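Abietadiene synthase, chloroplastic (Abies grandis, PDB 3S9V) is a chloroplast enzyme of the terpene synthase family, largely helical, with an N-terminal terpene synthase domain and a metal-binding domain. Local coordinates at residues A[644-656]-A[740-752]. Sequence-based numbering, arbitrary orientation.
Sequences VVLISALFTGEVL and PDIYKRLVFETAR
Y743 and T652 make the polar link: OG1 of T652 donates to OH of Y743 at 3.0 Å. The threonine torsion (chi1 59°) sets OG1 between the backbone N and the carbonyl carbon, facing the phenol, and leaves CG2 to reach CE2 of the ring at 3.6 Å. A water holds the same phenol oxygen, 2.6 Å from Y743 OH, and donates to V655 O, tying the tyrosine to the loop 652-656. The ring is wedged further by A649, whose carbonyl O meets the ring edge near its plane, 3.5 Å from CE2, and by CD1 of L656, which approaches obliquely. In this predominantly alpha-helical terpene synthase fold, the chain leaving helix 641-648 thus packs on the first turns of helix 741-757, and the segments 644-648 and 741-752 run roughly antiparallel, with 154° between their N-to-C directions. Apolar contacts carry the rest. I742 CG1 lies 3.8 Å from T652 CG2, L746 points CD1 at the A649 backbone, and the V645 and V747 side chains cross at about a right angle, CG1 meeting CG2 at 4.1 Å. CG2 of V645 sits 3.7 Å from L746 O, a carbonyl already taken by the hydroxyl of T750, which also bonds Y527 of helix 521-541.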
loop_
_atom_site.group_PDB
_atom_site.type_symbol
_atom_site.label_atom_id
_atom_site.label_comp_id
_atom_site.label_asym_id
_atom_site.label_seq_id
_atom_site.Cartn_x
_atom_site.Cartn_y
_atom_site.Cartn_z
ATOM N N VAL A 644 -0.622 5.718 28.205
ATOM C CA VAL A 644 -1.471 4.709 27.601
ATOM C C VAL A 644 -0.618 3.527 27.126
ATOM O O VAL A 644 -0.941 2.365 27.373
ATOM C CB VAL A 644 -2.228 5.306 26.408
ATOM C CG1 VAL A 644 -3.161 4.258 25.805
ATOM C CG2 VAL A 644 -2.995 6.547 26.860
ATOM N N VAL A 645 0.485 3.834 26.454
ATOM C CA VAL A 645 1.382 2.800 25.958
ATOM C C VAL A 645 2.050 1.983 27.062
ATOM O O VAL A 645 2.017 0.754 27.040
ATOM C CB VAL A 645 2.492 3.410 25.075
ATOM C CG1 VAL A 645 3.559 2.365 24.773
ATOM C CG2 VAL A 645 1.886 3.928 23.778
ATOM N N LEU A 646 2.652 2.664 28.027
ATOM C CA LEU A 646 3.355 1.979 29.096
ATOM C C LEU A 646 2.483 1.042 29.933
ATOM O O LEU A 646 2.954 0.009 30.413
ATOM C CB LEU A 646 4.064 3.005 29.973
ATOM C CG LEU A 646 5.168 3.755 29.207
ATOM C CD1 LEU A 646 5.795 4.827 30.090
ATOM C CD2 LEU A 646 6.232 2.772 28.739
ATOM N N ILE A 647 1.214 1.381 30.103
ATOM C CA ILE A 647 0.347 0.502 30.867
ATOM C C ILE A 647 -0.187 -0.628 29.976
ATOM O O ILE A 647 -0.253 -1.778 30.404
ATOM C CB ILE A 647 -0.787 1.300 31.530
ATOM C CG1 ILE A 647 -0.162 2.339 32.476
ATOM C CG2 ILE A 647 -1.714 0.361 32.293
ATOM C CD1 ILE A 647 -1.137 3.095 33.324
ATOM N N SER A 648 -0.530 -0.313 28.727
ATOM C CA SER A 648 -1.018 -1.329 27.793
ATOM C C SER A 648 0.058 -2.391 27.479
ATOM O O SER A 648 -0.264 -3.561 27.260
ATOM C CB SER A 648 -1.455 -0.676 26.478
ATOM O OG SER A 648 -2.548 0.200 26.667
ATOM N N ALA A 649 1.325 -1.971 27.454
ATOM C CA ALA A 649 2.455 -2.851 27.155
ATOM C C ALA A 649 2.619 -4.026 28.125
ATOM O O ALA A 649 3.436 -4.917 27.893
ATOM C CB ALA A 649 3.748 -2.036 27.115
ATOM N N LEU A 650 1.866 -4.014 29.218
ATOM C CA LEU A 650 1.925 -5.098 30.196
ATOM C C LEU A 650 0.970 -6.217 29.795
ATOM O O LEU A 650 1.019 -7.307 30.354
ATOM C CB LEU A 650 1.504 -4.597 31.580
ATOM C CG LEU A 650 2.461 -3.830 32.489
ATOM C CD1 LEU A 650 3.326 -2.893 31.690
ATOM C CD2 LEU A 650 1.628 -3.076 33.515
ATOM N N PHE A 651 0.107 -5.951 28.821
ATOM C CA PHE A 651 -0.887 -6.941 28.422
ATOM C C PHE A 651 -0.855 -7.434 26.978
ATOM O O PHE A 651 -1.901 -7.697 26.387
ATOM C CB PHE A 651 -2.282 -6.402 28.755
ATOM C CG PHE A 651 -2.440 -5.996 30.194
ATOM C CD1 PHE A 651 -1.924 -4.786 30.651
ATOM C CD2 PHE A 651 -3.070 -6.844 31.104
ATOM C CE1 PHE A 651 -2.031 -4.425 31.992
ATOM C CE2 PHE A 651 -3.183 -6.496 32.446
ATOM C CZ PHE A 651 -2.663 -5.284 32.895
ATOM N N THR A 652 0.341 -7.597 26.426
ATOM C CA THR A 652 0.497 -8.062 25.047
ATOM C C THR A 652 0.402 -9.583 24.903
ATOM O O THR A 652 0.053 -10.098 23.841
ATOM C CB THR A 652 1.848 -7.619 24.481
ATOM O OG1 THR A 652 2.893 -8.154 25.299
ATOM C CG2 THR A 652 1.948 -6.088 24.466
ATOM N N GLY A 653 0.715 -10.300 25.977
ATOM C CA GLY A 653 0.664 -11.749 25.927
ATOM C C GLY A 653 2.025 -12.343 26.219
ATOM O O GLY A 653 2.167 -13.557 26.342
ATOM N N GLU A 654 3.027 -11.473 26.324
ATOM C CA GLU A 654 4.393 -11.887 26.622
ATOM C C GLU A 654 4.939 -11.050 27.768
ATOM O O GLU A 654 4.590 -9.881 27.912
ATOM C CB GLU A 654 5.293 -11.704 25.401
ATOM C CG GLU A 654 4.943 -12.607 24.233
ATOM C CD GLU A 654 4.900 -14.074 24.625
ATOM O OE1 GLU A 654 5.865 -14.550 25.264
ATOM O OE2 GLU A 654 3.903 -14.751 24.287
ATOM N N VAL A 655 5.794 -11.652 28.585
ATOM C CA VAL A 655 6.388 -10.942 29.708
ATOM C C VAL A 655 7.190 -9.749 29.186
ATOM O O VAL A 655 7.978 -9.885 28.250
ATOM C CB VAL A 655 7.324 -11.871 30.516
ATOM C CG1 VAL A 655 8.046 -11.083 31.593
ATOM C CG2 VAL A 655 6.514 -12.999 31.147
ATOM N N LEU A 656 6.972 -8.581 29.782
ATOM C CA LEU A 656 7.691 -7.376 29.380
ATOM C C LEU A 656 8.990 -7.306 30.162
ATOM O O LEU A 656 8.996 -6.918 31.330
ATOM C CB LEU A 656 6.861 -6.124 29.673
ATOM C CG LEU A 656 7.550 -4.781 29.384
ATOM C CD1 LEU A 656 7.926 -4.703 27.908
ATOM C CD2 LEU A 656 6.627 -3.629 29.770
ATOM N N PRO A 740 10.300 -5.964 19.794
ATOM C CA PRO A 740 9.215 -6.858 19.369
ATOM C C PRO A 740 8.121 -6.056 18.656
ATOM O O PRO A 740 7.722 -4.984 19.109
ATOM C CB PRO A 740 8.742 -7.477 20.683
ATOM C CG PRO A 740 9.995 -7.515 21.500
ATOM C CD PRO A 740 10.629 -6.162 21.216
ATOM N N ASP A 741 7.656 -6.592 17.532
ATOM C CA ASP A 741 6.642 -5.961 16.690
ATOM C C ASP A 741 5.451 -5.315 17.400
ATOM O O ASP A 741 5.093 -4.169 17.102
ATOM C CB ASP A 741 6.122 -6.981 15.669
ATOM C CG ASP A 741 5.433 -6.325 14.483
ATOM O OD1 ASP A 741 6.103 -5.550 13.760
ATOM O OD2 ASP A 741 4.225 -6.582 14.268
ATOM N N ILE A 742 4.835 -6.046 18.326
ATOM C CA ILE A 742 3.668 -5.542 19.036
ATOM C C ILE A 742 3.911 -4.225 19.771
ATOM O O ILE A 742 3.021 -3.377 19.818
ATOM C CB ILE A 742 3.117 -6.593 20.035
ATOM C CG1 ILE A 742 1.832 -6.075 20.693
ATOM C CG2 ILE A 742 4.146 -6.892 21.093
ATOM C CD1 ILE A 742 0.682 -5.872 19.721
ATOM N N TYR A 743 5.104 -4.040 20.332
ATOM C CA TYR A 743 5.404 -2.807 21.055
ATOM C C TYR A 743 5.639 -1.646 20.086
ATOM O O TYR A 743 5.309 -0.498 20.394
ATOM C CB TYR A 743 6.608 -3.010 21.977
ATOM C CG TYR A 743 6.405 -4.139 22.972
ATOM C CD1 TYR A 743 7.028 -5.372 22.793
ATOM C CD2 TYR A 743 5.550 -3.990 24.067
ATOM C CE1 TYR A 743 6.809 -6.434 23.675
ATOM C CE2 TYR A 743 5.318 -5.048 24.957
ATOM C CZ TYR A 743 5.954 -6.266 24.751
ATOM O OH TYR A 743 5.741 -7.319 25.613
ATOM N N LYS A 744 6.187 -1.946 18.910
ATOM C CA LYS A 744 6.411 -0.920 17.896
ATOM C C LYS A 744 5.071 -0.436 17.346
ATOM O O LYS A 744 4.918 0.737 17.012
ATOM C CB LYS A 744 7.293 -1.461 16.758
ATOM C CG LYS A 744 8.703 -1.766 17.226
ATOM C CD LYS A 744 9.718 -1.712 16.114
ATOM C CE LYS A 744 9.607 -2.884 15.174
ATOM N NZ LYS A 744 10.655 -2.771 14.109
ATOM N N ARG A 745 4.098 -1.341 17.268
ATOM C CA ARG A 745 2.766 -0.987 16.788
ATOM C C ARG A 745 2.063 -0.112 17.832
ATOM O O ARG A 745 1.402 0.870 17.492
ATOM C CB ARG A 745 1.941 -2.251 16.516
ATOM C CG ARG A 745 2.435 -3.079 15.327
ATOM C CD ARG A 745 1.748 -4.444 15.250
ATOM N NE ARG A 745 0.298 -4.332 15.124
ATOM C CZ ARG A 745 -0.546 -5.348 15.258
ATOM N NH1 ARG A 745 -0.093 -6.571 15.524
ATOM N NH2 ARG A 745 -1.851 -5.143 15.124
ATOM N N LEU A 746 2.213 -0.464 19.105
ATOM C CA LEU A 746 1.592 0.315 20.176
ATOM C C LEU A 746 2.114 1.740 20.177
ATOM O O LEU A 746 1.363 2.681 20.386
ATOM C CB LEU A 746 1.865 -0.320 21.539
ATOM C CG LEU A 746 0.961 -1.482 21.932
ATOM C CD1 LEU A 746 1.460 -2.093 23.227
ATOM C CD2 LEU A 746 -0.474 -0.983 22.086
ATOM N N VAL A 747 3.408 1.898 19.943
ATOM C CA VAL A 747 3.992 3.222 19.932
ATOM C C VAL A 747 3.658 4.003 18.661
ATOM O O VAL A 747 3.154 5.123 18.730
ATOM C CB VAL A 747 5.523 3.154 20.084
ATOM C CG1 VAL A 747 6.123 4.563 19.985
ATOM C CG2 VAL A 747 5.880 2.541 21.422
ATOM N N PHE A 748 3.922 3.394 17.506
ATOM C CA PHE A 748 3.702 4.039 16.212
ATOM C C PHE A 748 2.232 4.271 15.839
ATOM O O PHE A 748 1.879 5.301 15.270
ATOM C CB PHE A 748 4.390 3.213 15.118
ATOM C CG PHE A 748 4.500 3.921 13.802
ATOM C CD1 PHE A 748 5.377 4.981 13.639
ATOM C CD2 PHE A 748 3.713 3.536 12.724
ATOM C CE1 PHE A 748 5.469 5.647 12.425
ATOM C CE2 PHE A 748 3.799 4.201 11.506
ATOM C CZ PHE A 748 4.676 5.252 11.360
ATOM N N GLU A 749 1.377 3.306 16.149
ATOM C CA GLU A 749 -0.044 3.426 15.838
ATOM C C GLU A 749 -0.718 4.470 16.713
ATOM O O GLU A 749 -1.659 5.140 16.283
ATOM C CB GLU A 749 -0.746 2.085 16.020
ATOM C CG GLU A 749 -0.267 0.989 15.078
ATOM C CD GLU A 749 -0.408 1.366 13.616
ATOM O OE1 GLU A 749 -1.434 1.976 13.255
ATOM O OE2 GLU A 749 0.502 1.044 12.827
ATOM N N THR A 750 -0.252 4.601 17.951
ATOM C CA THR A 750 -0.830 5.589 18.843
ATOM C C THR A 750 -0.554 6.977 18.249
ATOM O O THR A 750 -1.425 7.839 18.273
ATOM C CB THR A 750 -0.262 5.460 20.282
ATOM O OG1 THR A 750 -0.756 4.253 20.887
ATOM C CG2 THR A 750 -0.690 6.632 21.133
ATOM N N ALA A 751 0.640 7.190 17.693
ATOM C CA ALA A 751 0.953 8.484 17.072
ATOM C C ALA A 751 0.036 8.694 15.856
ATOM O O ALA A 751 -0.485 9.786 15.641
ATOM C CB ALA A 751 2.435 8.542 16.636
ATOM N N ARG A 752 -0.172 7.637 15.074
ATOM C CA ARG A 752 -1.025 7.724 13.891
ATOM C C ARG A 752 -2.458 8.098 14.237
ATOM O O ARG A 752 -3.063 8.937 13.569
ATOM C CB ARG A 752 -1.025 6.399 13.135
ATOM C CG ARG A 752 0.351 5.957 12.688
ATOM C CD ARG A 752 0.310 4.565 12.092
ATOM N NE ARG A 752 0.138 4.592 10.651
ATOM C CZ ARG A 752 0.132 3.506 9.887
ATOM N NH1 ARG A 752 0.277 2.309 10.438
ATOM N NH2 ARG A 752 0.017 3.620 8.572
HETATM O O HOH W 1 8.049 -8.609 25.669
#